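Local structure of protoporphyrinogen oxidase (Exiguobacterium sibiricum, 3LOV) at residues 66-71 against 449-454; 436-441 against 455-460; 18-23 against 244-249. The protein probably oxidises coproporphyrinogen III to coproporphyrin III with oxygen and an FAD cofactor, a step of coproporphyrin-dependent heme b biosynthesis. All coordinates share one frame; numbering follows the deposited sequence.

How the interactions relate
Helix 447-463 joins the first two contacts: its first turns serve interaction 1, and its later turns lie over strand 435-437 in interaction 2. The centres of these two are about 11 Å apart, and they touch where Ser453 OG meets Gly439 N at 3.1 Å, a probable hydrogen bond. Interaction 3, centred about 15 Å from each of the others, lies on helix 14-26, whose Tyr22 and Ala19 pack against both. FAD runs past this group: Cys450 of interaction 1 and Leu440 of interaction 2 belong to its binding site, whereas in interaction 3 the side chain of Ala20 is about 12 Å from the cofactor.

Interaction 1. Residues 66-71 against 449-454. With FAD (flavin-adenine dinucleotide), chain B.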
loop_
_atom_site.group_PDB
_atom_site.type_symbol
_atom_site.label_atom_id
_atom_site.label_comp_id
_atom_site.label_asym_id
_atom_site.label_seq_id
_atom_site.Cartn_x
_atom_site.Cartn_y
_atom_site.Cartn_z
ATOM N N LYS A 66 -1.277 -6.150 11.488
ATOM C CA LYS A 66 -0.033 -6.710 10.942
ATOM C C LYS A 66 1.115 -6.285 11.843
ATOM O O LYS A 66 1.930 -5.398 11.513
ATOM C CB LYS A 66 0.150 -6.262 9.496
ATOM C CG LYS A 66 -0.915 -6.825 8.562
ATOM C CD LYS A 66 -0.708 -6.388 7.093
ATOM C CE LYS A 66 -1.753 -7.046 6.215
ATOM N NZ LYS A 66 -1.411 -7.013 4.782
ATOM N N HIS A 67 1.138 -6.915 13.016
ATOM C CA HIS A 67 1.907 -6.462 14.188
ATOM C C HIS A 67 3.423 -6.620 14.054
ATOM O O HIS A 67 4.155 -6.143 14.930
ATOM C CB HIS A 67 1.451 -7.245 15.437
ATOM C CG HIS A 67 1.771 -8.702 15.361
ATOM N ND1 HIS A 67 3.000 -9.209 15.732
ATOM C CD2 HIS A 67 1.048 -9.752 14.901
ATOM C CE1 HIS A 67 3.006 -10.516 15.523
ATOM N NE2 HIS A 67 1.826 -10.871 15.045
ATOM N N ILE A 68 3.908 -7.266 12.979
ATOM C CA ILE A 68 5.354 -7.348 12.766
ATOM C C ILE A 68 6.013 -5.954 12.739
ATOM O O ILE A 68 7.099 -5.769 13.291
ATOM C CB ILE A 68 5.734 -8.176 11.505
ATOM C CG1 ILE A 68 7.236 -8.478 11.511
ATOM C CG2 ILE A 68 5.332 -7.450 10.201
ATOM C CD1 ILE A 68 7.666 -9.480 10.439
ATOM N N LEU A 69 5.317 -4.955 12.191
ATOM C CA LEU A 69 5.876 -3.619 12.085
ATOM C C LEU A 69 5.817 -2.928 13.464
ATOM O O LEU A 69 6.720 -2.163 13.825
ATOM C CB LEU A 69 5.149 -2.793 11.006
ATOM C CG LEU A 69 5.655 -1.352 10.750
ATOM C CD1 LEU A 69 7.189 -1.232 10.859
ATOM C CD2 LEU A 69 5.205 -0.841 9.373
ATOM N N THR A 70 4.730 -3.176 14.205
ATOM C CA THR A 70 4.622 -2.731 15.610
ATOM C C THR A 70 5.780 -3.285 16.423
ATOM O O THR A 70 6.450 -2.548 17.126
ATOM C CB THR A 70 3.300 -3.177 16.229
ATOM O OG1 THR A 70 2.215 -2.869 15.334
ATOM C CG2 THR A 70 3.086 -2.463 17.611
ATOM N N ASP A 71 6.062 -4.571 16.245
ATOM C CA ASP A 71 7.143 -5.225 16.964
ATOM C C ASP A 71 8.531 -4.642 16.631
ATOM O O ASP A 71 9.361 -4.397 17.538
ATOM C CB ASP A 71 7.138 -6.711 16.664
ATOM C CG ASP A 71 5.955 -7.426 17.256
ATOM O OD1 ASP A 71 5.401 -6.961 18.269
ATOM O OD2 ASP A 71 5.598 -8.479 16.697
ATOM N N ASP A 449 3.893 -5.953 5.176
ATOM C CA ASP A 449 4.149 -7.046 4.233
ATOM C C ASP A 449 5.596 -7.013 3.733
ATOM O O ASP A 449 6.241 -8.037 3.565
ATOM C CB ASP A 449 3.193 -6.980 3.023
ATOM C CG ASP A 449 1.673 -7.047 3.422
ATOM O OD1 ASP A 449 1.292 -7.847 4.277
ATOM O OD2 ASP A 449 0.876 -6.272 2.867
ATOM N N CYS A 450 6.072 -5.823 3.431
ATOM C CA CYS A 450 7.451 -5.606 3.016
ATOM C C CYS A 450 8.435 -5.935 4.129
ATOM O O CYS A 450 9.474 -6.586 3.900
ATOM C CB CYS A 450 7.620 -4.163 2.551
ATOM S SG CYS A 450 6.847 -3.874 0.929
ATOM N N VAL A 451 8.109 -5.540 5.350
ATOM C CA VAL A 451 8.960 -5.911 6.471
ATOM C C VAL A 451 9.043 -7.437 6.615
ATOM O O VAL A 451 10.146 -7.974 6.686
ATOM C CB VAL A 451 8.533 -5.240 7.793
ATOM C CG1 VAL A 451 9.307 -5.856 8.988
ATOM C CG2 VAL A 451 8.717 -3.701 7.691
ATOM N N ALA A 452 7.904 -8.123 6.590
ATOM C CA ALA A 452 7.876 -9.561 6.579
ATOM C C ALA A 452 8.633 -10.160 5.402
ATOM O O ALA A 452 9.235 -11.256 5.512
ATOM C CB ALA A 452 6.407 -10.087 6.544
ATOM N N SER A 453 8.517 -9.515 4.239
ATOM C CA SER A 453 9.177 -10.001 3.024
ATOM C C SER A 453 10.688 -10.010 3.283
ATOM O O SER A 453 11.349 -11.045 3.085
ATOM C CB SER A 453 8.801 -9.110 1.805
ATOM O OG SER A 453 9.394 -9.527 0.582
ATOM N N ALA A 454 11.208 -8.891 3.769
ATOM C CA ALA A 454 12.619 -8.794 4.191
ATOM C C ALA A 454 12.988 -9.884 5.231
ATOM O O ALA A 454 13.945 -10.613 5.029
ATOM C CB ALA A 454 12.960 -7.376 4.754
HETATM P PA FAD B . 10.591 1.486 -2.215
HETATM O O1A FAD B . 10.071 2.314 -1.089
HETATM O O2A FAD B . 10.139 1.792 -3.594
HETATM O O5B FAD B . 12.181 1.538 -2.179
HETATM C C5B FAD B . 12.981 1.129 -3.258
HETATM C C4B FAD B . 14.385 1.704 -3.039
HETATM O O4B FAD B . 15.308 1.160 -3.986
HETATM C C3B FAD B . 14.377 3.213 -3.172
HETATM O O3B FAD B . 15.082 3.838 -2.114
HETATM C C2B FAD B . 15.045 3.392 -4.521
HETATM O O2B FAD B . 15.755 4.576 -4.626
HETATM C C1B FAD B . 16.003 2.221 -4.577
HETATM N N9A FAD B . 16.441 1.821 -5.923
HETATM C C8A FAD B . 15.791 1.819 -7.138
HETATM N N7A FAD B . 16.620 1.352 -8.106
HETATM C C5A FAD B . 17.816 1.055 -7.512
HETATM C C6A FAD B . 19.025 0.532 -7.977
HETATM N N6A FAD B . 19.180 0.178 -9.250
HETATM N N1A FAD B . 20.077 0.346 -7.095
HETATM C C2A FAD B . 19.926 0.632 -5.759
HETATM N N3A FAD B . 18.720 1.124 -5.295
HETATM C C4A FAD B . 17.706 1.348 -6.156
HETATM N N1 FAD B . 1.645 0.922 2.621
HETATM C C2 FAD B . 1.065 0.930 3.860
HETATM O O2 FAD B . 1.275 0.009 4.660
HETATM N N3 FAD B . 0.224 1.957 4.208
HETATM C C4 FAD B . -0.074 2.961 3.360
HETATM O O4 FAD B . -0.802 3.856 3.746
HETATM C C4X FAD B . 0.467 2.963 2.092
HETATM N N5 FAD B . 0.203 4.017 1.232
HETATM C C5X FAD B . 0.784 4.002 -0.039
HETATM C C6 FAD B . 0.502 5.034 -0.941
HETATM C C7 FAD B . 1.078 5.030 -2.222
HETATM C C7M FAD B . 0.779 6.145 -3.181
HETATM C C8 FAD B . 1.971 4.010 -2.598
HETATM C C8M FAD B . 2.605 3.959 -3.976
HETATM C C9 FAD B . 2.271 2.987 -1.704
HETATM C C9A FAD B . 1.680 2.964 -0.420
HETATM N N10 FAD B . 1.978 1.934 0.481
HETATM C C10 FAD B . 1.357 1.938 1.736
HETATM C "C1'" FAD B . 2.898 0.782 0.152
HETATM C "C2'" FAD B . 4.309 1.105 0.701
HETATM O "O2'" FAD B . 4.786 2.224 0.051
HETATM C "C3'" FAD B . 5.312 -0.040 0.504
HETATM O "O3'" FAD B . 4.953 -1.037 1.452
HETATM C "C4'" FAD B . 6.800 0.313 0.761
HETATM O "O4'" FAD B . 7.149 1.677 0.619
HETATM C "C5'" FAD B . 7.718 -0.424 -0.195
HETATM O "O5'" FAD B . 9.051 -0.187 0.179
HETATM P P FAD B . 10.208 -0.899 -0.625
HETATM O O1P FAD B . 9.852 -2.307 -1.023
HETATM O O2P FAD B . 11.567 -0.729 0.011
HETATM O O3P FAD B . 10.256 -0.074 -2.037
#
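Asp449, in the first turn of helix 447-463, opens the contact with a salt bridge to Lys66, which stands just ahead of helix 68-75. Beyond CG the lysine chain is extended, and it crosses the aspartate obliquely so that NZ comes up to the end of the carboxylate. The main bond runs from Lys66 NZ to the syn lone pair of Asp449 OD1, at 2.9 Å; a second, weak one reaches Asp449 OD2 at 3.1 Å. That second oxygen also accepts the backbone N-H of Gly446, which ties the carboxylate to the approach of its own helix. Cys450 faces the cofactor, its SG 3.5 Å from O3' of FAD. Val451 returns the helix to the 66-71 side and divides its two methyls between neighbouring residues. Its CG1, anti to the backbone N (chi1 170°), lies 4.2 Å from CG1 of Ile68, while its CG2 meets CD1 of Leu69 at 4.3 Å. Ile68 and Val451 slide past one another in opposite directions, which carries the end of the isoleucine on to Ala452. There Ile68 CD1 rests against the helix backbone, 3.9 Å from Ala452 CA, with the alanine methyl alongside. Ser453 turns elsewhere, its OG hydrogen-bonded to Asp443 OD2. The contact thus joins a polar end, at Lys66 and Asp449, to an apolar patch centred on Val451. Around it, helix 14-26 packs on the same turns of helix 447-463, with Ile14 and Tyr22 against Val451 and Ala19 against Ala454, so this FAD-binding helix lies between helix 68-75, helix 14-26 and the loop that follows strand 435-437.

Interaction 2. Residues 436-441 against 455-460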
loop_
_atom_site.group_PDB
_atom_site.type_symbol
_atom_site.label_atom_id
_atom_site.label_comp_id
_atom_site.label_asym_id
_atom_site.label_seq_id
_atom_site.Cartn_x
_atom_site.Cartn_y
_atom_site.Cartn_z
ATOM N N TYR A 436 18.322 -13.255 -3.914
ATOM C CA TYR A 436 17.005 -13.320 -3.268
ATOM C C TYR A 436 16.305 -12.003 -3.568
ATOM O O TYR A 436 16.959 -10.982 -3.855
ATOM C CB TYR A 436 17.137 -13.569 -1.739
ATOM C CG TYR A 436 17.804 -14.896 -1.390
ATOM C CD1 TYR A 436 19.200 -15.040 -1.356
ATOM C CD2 TYR A 436 17.045 -16.003 -1.113
ATOM C CE1 TYR A 436 19.795 -16.306 -1.078
ATOM C CE2 TYR A 436 17.626 -17.254 -0.821
ATOM C CZ TYR A 436 18.996 -17.385 -0.811
ATOM O OH TYR A 436 19.490 -18.621 -0.512
ATOM N N LEU A 437 14.978 -12.055 -3.575
ATOM C CA LEU A 437 14.111 -10.903 -3.845
ATOM C C LEU A 437 13.182 -10.607 -2.674
ATOM O O LEU A 437 12.619 -11.528 -2.083
ATOM C CB LEU A 437 13.223 -11.206 -5.074
ATOM C CG LEU A 437 13.903 -11.741 -6.316
ATOM C CD1 LEU A 437 12.907 -12.125 -7.402
ATOM C CD2 LEU A 437 14.867 -10.696 -6.851
ATOM N N ALA A 438 12.953 -9.319 -2.402
ATOM C CA ALA A 438 12.012 -8.882 -1.372
ATOM C C ALA A 438 11.502 -7.485 -1.681
ATOM O O ALA A 438 12.132 -6.711 -2.397
ATOM C CB ALA A 438 12.683 -8.921 0.041
ATOM N N GLY A 439 10.327 -7.177 -1.163
ATOM C CA GLY A 439 9.681 -5.919 -1.418
ATOM C C GLY A 439 8.256 -6.000 -1.913
ATOM O O GLY A 439 7.631 -7.058 -1.946
ATOM N N LEU A 440 7.745 -4.847 -2.319
ATOM C CA LEU A 440 6.300 -4.701 -2.523
ATOM C C LEU A 440 5.747 -5.445 -3.728
ATOM O O LEU A 440 4.528 -5.637 -3.811
ATOM C CB LEU A 440 5.920 -3.239 -2.587
ATOM C CG LEU A 440 5.983 -2.427 -3.886
ATOM C CD1 LEU A 440 5.072 -1.224 -3.621
ATOM C CD2 LEU A 440 7.388 -1.984 -4.267
ATOM N N ALA A 441 6.628 -5.871 -4.637
ATOM C CA ALA A 441 6.188 -6.633 -5.827
ATOM C C ALA A 441 5.749 -8.031 -5.419
ATOM O O ALA A 441 4.997 -8.715 -6.156
ATOM C CB ALA A 441 7.319 -6.774 -6.811
ATOM N N LYS A 455 12.225 -10.002 6.323
ATOM C CA LYS A 455 12.542 -10.975 7.372
ATOM C C LYS A 455 12.558 -12.412 6.841
ATOM O O LYS A 455 13.505 -13.175 7.098
ATOM C CB LYS A 455 11.543 -10.874 8.511
ATOM C CG LYS A 455 11.989 -11.565 9.823
ATOM C CD LYS A 455 10.795 -11.688 10.777
ATOM C CE LYS A 455 11.215 -11.917 12.228
ATOM N NZ LYS A 455 12.536 -12.559 12.297
ATOM N N THR A 456 11.526 -12.801 6.098
ATOM C CA THR A 456 11.530 -14.157 5.551
ATOM C C THR A 456 12.716 -14.368 4.569
ATOM O O THR A 456 13.296 -15.448 4.545
ATOM C CB THR A 456 10.191 -14.492 4.876
ATOM O OG1 THR A 456 9.139 -14.109 5.758
ATOM C CG2 THR A 456 10.059 -15.981 4.602
HETATM N N MSE A 457 13.080 -13.382 3.741
HETATM C CA MSE A 457 14.197 -13.646 2.831
HETATM C C MSE A 457 15.521 -13.702 3.606
HETATM O O MSE A 457 16.341 -14.573 3.361
HETATM C CB MSE A 457 14.278 -12.686 1.653
HETATM C CG MSE A 457 13.129 -12.830 0.674
HETATM SE SE MSE A 457 13.055 -14.567 -0.174
HETATM C CE MSE A 457 11.452 -15.388 0.581
ATOM N N ILE A 458 15.721 -12.821 4.571
ATOM C CA ILE A 458 16.933 -12.928 5.402
ATOM C C ILE A 458 17.025 -14.311 6.069
ATOM O O ILE A 458 18.075 -14.958 5.995
ATOM C CB ILE A 458 17.048 -11.753 6.457
ATOM C CG1 ILE A 458 17.305 -10.436 5.744
ATOM C CG2 ILE A 458 18.112 -12.033 7.537
ATOM C CD1 ILE A 458 18.351 -10.477 4.681
ATOM N N GLU A 459 15.927 -14.748 6.689
ATOM C CA GLU A 459 15.816 -16.066 7.311
ATOM C C GLU A 459 16.219 -17.213 6.377
ATOM O O GLU A 459 16.902 -18.137 6.788
ATOM C CB GLU A 459 14.361 -16.344 7.760
ATOM C CG GLU A 459 13.905 -15.654 9.061
ATOM C CD GLU A 459 12.411 -15.830 9.320
ATOM O OE1 GLU A 459 11.720 -16.556 8.562
ATOM O OE2 GLU A 459 11.926 -15.246 10.300
ATOM N N SER A 460 15.756 -17.169 5.133
ATOM C CA SER A 460 16.007 -18.251 4.205
ATOM C C SER A 460 17.478 -18.242 3.751
ATOM O O SER A 460 18.007 -19.284 3.417
ATOM C CB SER A 460 15.029 -18.214 3.042
ATOM O OG SER A 460 15.451 -17.301 2.079
#
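Met457, a selenomethionine, buries more surface here than any other residue and brings helix 447-463 down on the end of strand 435-437. Its CG is anti to the carbonyl carbon (chi1 -67°), and the chain then bends at both chi2 and chi3, so that it folds over the strand end. Met457 CG comes within 3.1 Å of Leu437 O, a tight approach. It is also 4.0 Å, from Met457 CG to Ala438 CB, off the alanine methyl. Tyr436 is the second large contributor. Met457 SE sits at the edge of its ring, near the ring plane, 4.3 Å from Tyr436 CD2. One turn further on, Ser460 OG approaches the ring obliquely, 3.6 Å from Tyr436 CE2. That hydroxyl donates to Met457 O at 3.1 Å, in the carbonyl plane and on a lone pair, which fixes its rotation. An alanine here would probably lose this bond to the preceding turn and loosen the packing against Tyr436. Leu282 of the adjacent strand 280-283 also touches Tyr436, Ala438 and Met457, so the helix is seated on the margin of the parallel sheet, where the chain runs on into Gly439 and Leu440 of the FAD pocket. With no hydrogen bond between the two segments, helix and strand are held by van der Waals packing, partly of carbon against polar oxygens; Ser460 OG is satisfied within the helix and Leu437 O by Arg425 NH2.

Interaction 3. Residues 18-23 against 244-249; sequences AAAYYA and EVLERS
A turn of helix 14-26 runs close beside the chain as it leaves helix 235-245 for strand 250-252, with the CA atoms of Tyr21 and Leu246 only 6.2 Å apart. Leu246 supplies the central contact. Its CD2 methyl presses into the helix surface, 3.8 Å from CB of Ala20 and 3.6 Å from N of Tyr21, an approach to the backbone itself that the small alanine allows. Tyr21, its CG anti to the backbone N (chi1 174°), extends its ring past Val245. The two side chains cross obliquely, and Val245 CG2 meets the edge of the ring near its plane, 3.8 Å from Tyr21 CD1. The ring also makes a cation-pi contact with Arg25. At the other end, Ser249 OG lies 3.9 Å from CB of Ala20. Arg248 is extended from CG to NE, which carries its guanidinium toward the end of the segment at Ala23, and its NH2 is bonded to Leu30 O. Helix 14-26 is the first helix after a glycine-rich turn consistent with the Rossmann-type dinucleotide fold, and strand 250-252 is an outermost strand of the five-stranded parallel sheet that also holds strand 6-10, ahead of the helix. No hydrogen bond joins the two segments; the contact is mainly methyl packing, with polar atoms taking part at Tyr21 N and Ser249 OG. The polar hold comes from Glu24, on the next turn of the helix: its carboxylate accepts the backbone N-H groups of Glu247 and Arg248 as well as the hydroxyl of Ser249, so one carboxylate gathers the loop while the methyl groups of Ala20, Leu246 and Val245 pack in the interface.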
loop_
_atom_site.group_PDB
_atom_site.type_symbol
_atom_site.label_atom_id
_atom_site.label_comp_id
_atom_site.label_asym_id
_atom_site.label_seq_id
_atom_site.Cartn_x
_atom_site.Cartn_y
_atom_site.Cartn_z
ATOM N N ALA A 18 14.947 -2.789 6.699
ATOM C CA ALA A 18 14.521 -3.925 7.503
ATOM C C ALA A 18 15.379 -5.153 7.234
ATOM O O ALA A 18 15.732 -5.901 8.158
ATOM C CB ALA A 18 13.064 -4.260 7.250
ATOM N N ALA A 19 15.707 -5.387 5.978
ATOM C CA ALA A 19 16.557 -6.519 5.692
ATOM C C ALA A 19 17.920 -6.369 6.438
ATOM O O ALA A 19 18.441 -7.334 6.951
ATOM C CB ALA A 19 16.771 -6.692 4.177
ATOM N N ALA A 20 18.480 -5.171 6.502
ATOM C CA ALA A 20 19.823 -5.031 7.075
ATOM C C ALA A 20 19.734 -5.304 8.578
ATOM O O ALA A 20 20.643 -5.931 9.141
ATOM C CB ALA A 20 20.387 -3.666 6.823
ATOM N N TYR A 21 18.642 -4.815 9.188
ATOM C CA TYR A 21 18.378 -4.921 10.621
ATOM C C TYR A 21 18.329 -6.377 10.978
ATOM O O TYR A 21 18.989 -6.821 11.922
ATOM C CB TYR A 21 17.038 -4.251 11.001
ATOM C CG TYR A 21 16.657 -4.469 12.462
ATOM C CD1 TYR A 21 17.177 -3.666 13.474
ATOM C CD2 TYR A 21 15.790 -5.500 12.828
ATOM C CE1 TYR A 21 16.847 -3.903 14.814
ATOM C CE2 TYR A 21 15.472 -5.736 14.133
ATOM C CZ TYR A 21 15.991 -4.923 15.125
ATOM O OH TYR A 21 15.675 -5.166 16.435
ATOM N N TYR A 22 17.528 -7.127 10.233
ATOM C CA TYR A 22 17.368 -8.536 10.526
ATOM C C TYR A 22 18.640 -9.310 10.179
ATOM O O TYR A 22 18.947 -10.286 10.848
ATOM C CB TYR A 22 16.185 -9.145 9.772
ATOM C CG TYR A 22 14.835 -8.635 10.197
ATOM C CD1 TYR A 22 14.414 -8.759 11.511
ATOM C CD2 TYR A 22 13.962 -8.053 9.273
ATOM C CE1 TYR A 22 13.165 -8.295 11.916
ATOM C CE2 TYR A 22 12.698 -7.572 9.664
ATOM C CZ TYR A 22 12.323 -7.689 10.998
ATOM O OH TYR A 22 11.099 -7.231 11.413
ATOM N N ALA A 23 19.350 -8.907 9.118
ATOM C CA ALA A 23 20.586 -9.579 8.729
ATOM C C ALA A 23 21.645 -9.382 9.801
ATOM O O ALA A 23 22.421 -10.306 10.055
ATOM C CB ALA A 23 21.145 -9.099 7.298
ATOM N N GLU A 244 20.074 4.385 12.198
ATOM C CA GLU A 244 20.776 4.613 13.473
ATOM C C GLU A 244 21.108 3.320 14.273
ATOM O O GLU A 244 22.198 3.186 14.761
ATOM C CB GLU A 244 19.929 5.595 14.272
ATOM C CG GLU A 244 20.494 6.175 15.531
ATOM C CD GLU A 244 19.409 6.981 16.241
ATOM O OE1 GLU A 244 18.875 7.922 15.609
ATOM O OE2 GLU A 244 19.042 6.633 17.386
ATOM N N VAL A 245 20.209 2.352 14.364
ATOM C CA VAL A 245 20.491 1.127 15.109
ATOM C C VAL A 245 21.343 0.082 14.373
ATOM O O VAL A 245 21.711 -0.923 14.942
ATOM C CB VAL A 245 19.179 0.448 15.670
ATOM C CG1 VAL A 245 18.374 1.463 16.474
ATOM C CG2 VAL A 245 18.318 -0.169 14.569
ATOM N N LEU A 246 21.623 0.278 13.089
ATOM C CA LEU A 246 22.519 -0.616 12.373
ATOM C C LEU A 246 23.927 -0.377 12.937
ATOM O O LEU A 246 24.355 0.766 13.072
ATOM C CB LEU A 246 22.466 -0.343 10.870
ATOM C CG LEU A 246 21.090 -0.549 10.224
ATOM C CD1 LEU A 246 21.094 0.042 8.797
ATOM C CD2 LEU A 246 20.708 -2.015 10.244
ATOM N N GLU A 247 24.627 -1.448 13.285
ATOM C CA GLU A 247 25.948 -1.298 13.914
ATOM C C GLU A 247 27.137 -1.625 13.035
ATOM O O GLU A 247 28.251 -1.224 13.348
ATOM C CB GLU A 247 26.021 -2.142 15.183
ATOM C CG GLU A 247 25.178 -1.566 16.303
ATOM C CD GLU A 247 25.314 -2.341 17.608
ATOM O OE1 GLU A 247 24.821 -3.506 17.709
ATOM O OE2 GLU A 247 25.920 -1.757 18.534
ATOM N N ARG A 248 26.939 -2.374 11.965
ATOM C CA ARG A 248 28.057 -2.697 11.108
ATOM C C ARG A 248 27.758 -2.667 9.603
ATOM O O ARG A 248 28.672 -2.748 8.793
ATOM C CB ARG A 248 28.644 -4.043 11.529
ATOM C CG ARG A 248 27.830 -5.226 11.146
ATOM C CD ARG A 248 28.624 -6.506 11.408
ATOM N NE ARG A 248 27.976 -7.663 10.809
ATOM C CZ ARG A 248 26.912 -8.279 11.310
ATOM N NH1 ARG A 248 26.384 -7.883 12.451
ATOM N NH2 ARG A 248 26.390 -9.324 10.671
ATOM N N SER A 249 26.501 -2.514 9.225
ATOM C CA SER A 249 26.139 -2.428 7.802
ATOM C C SER A 249 26.670 -1.154 7.179
ATOM O O SER A 249 26.511 -0.095 7.748
ATOM C CB SER A 249 24.626 -2.423 7.672
ATOM O OG SER A 249 24.069 -3.624 8.148
#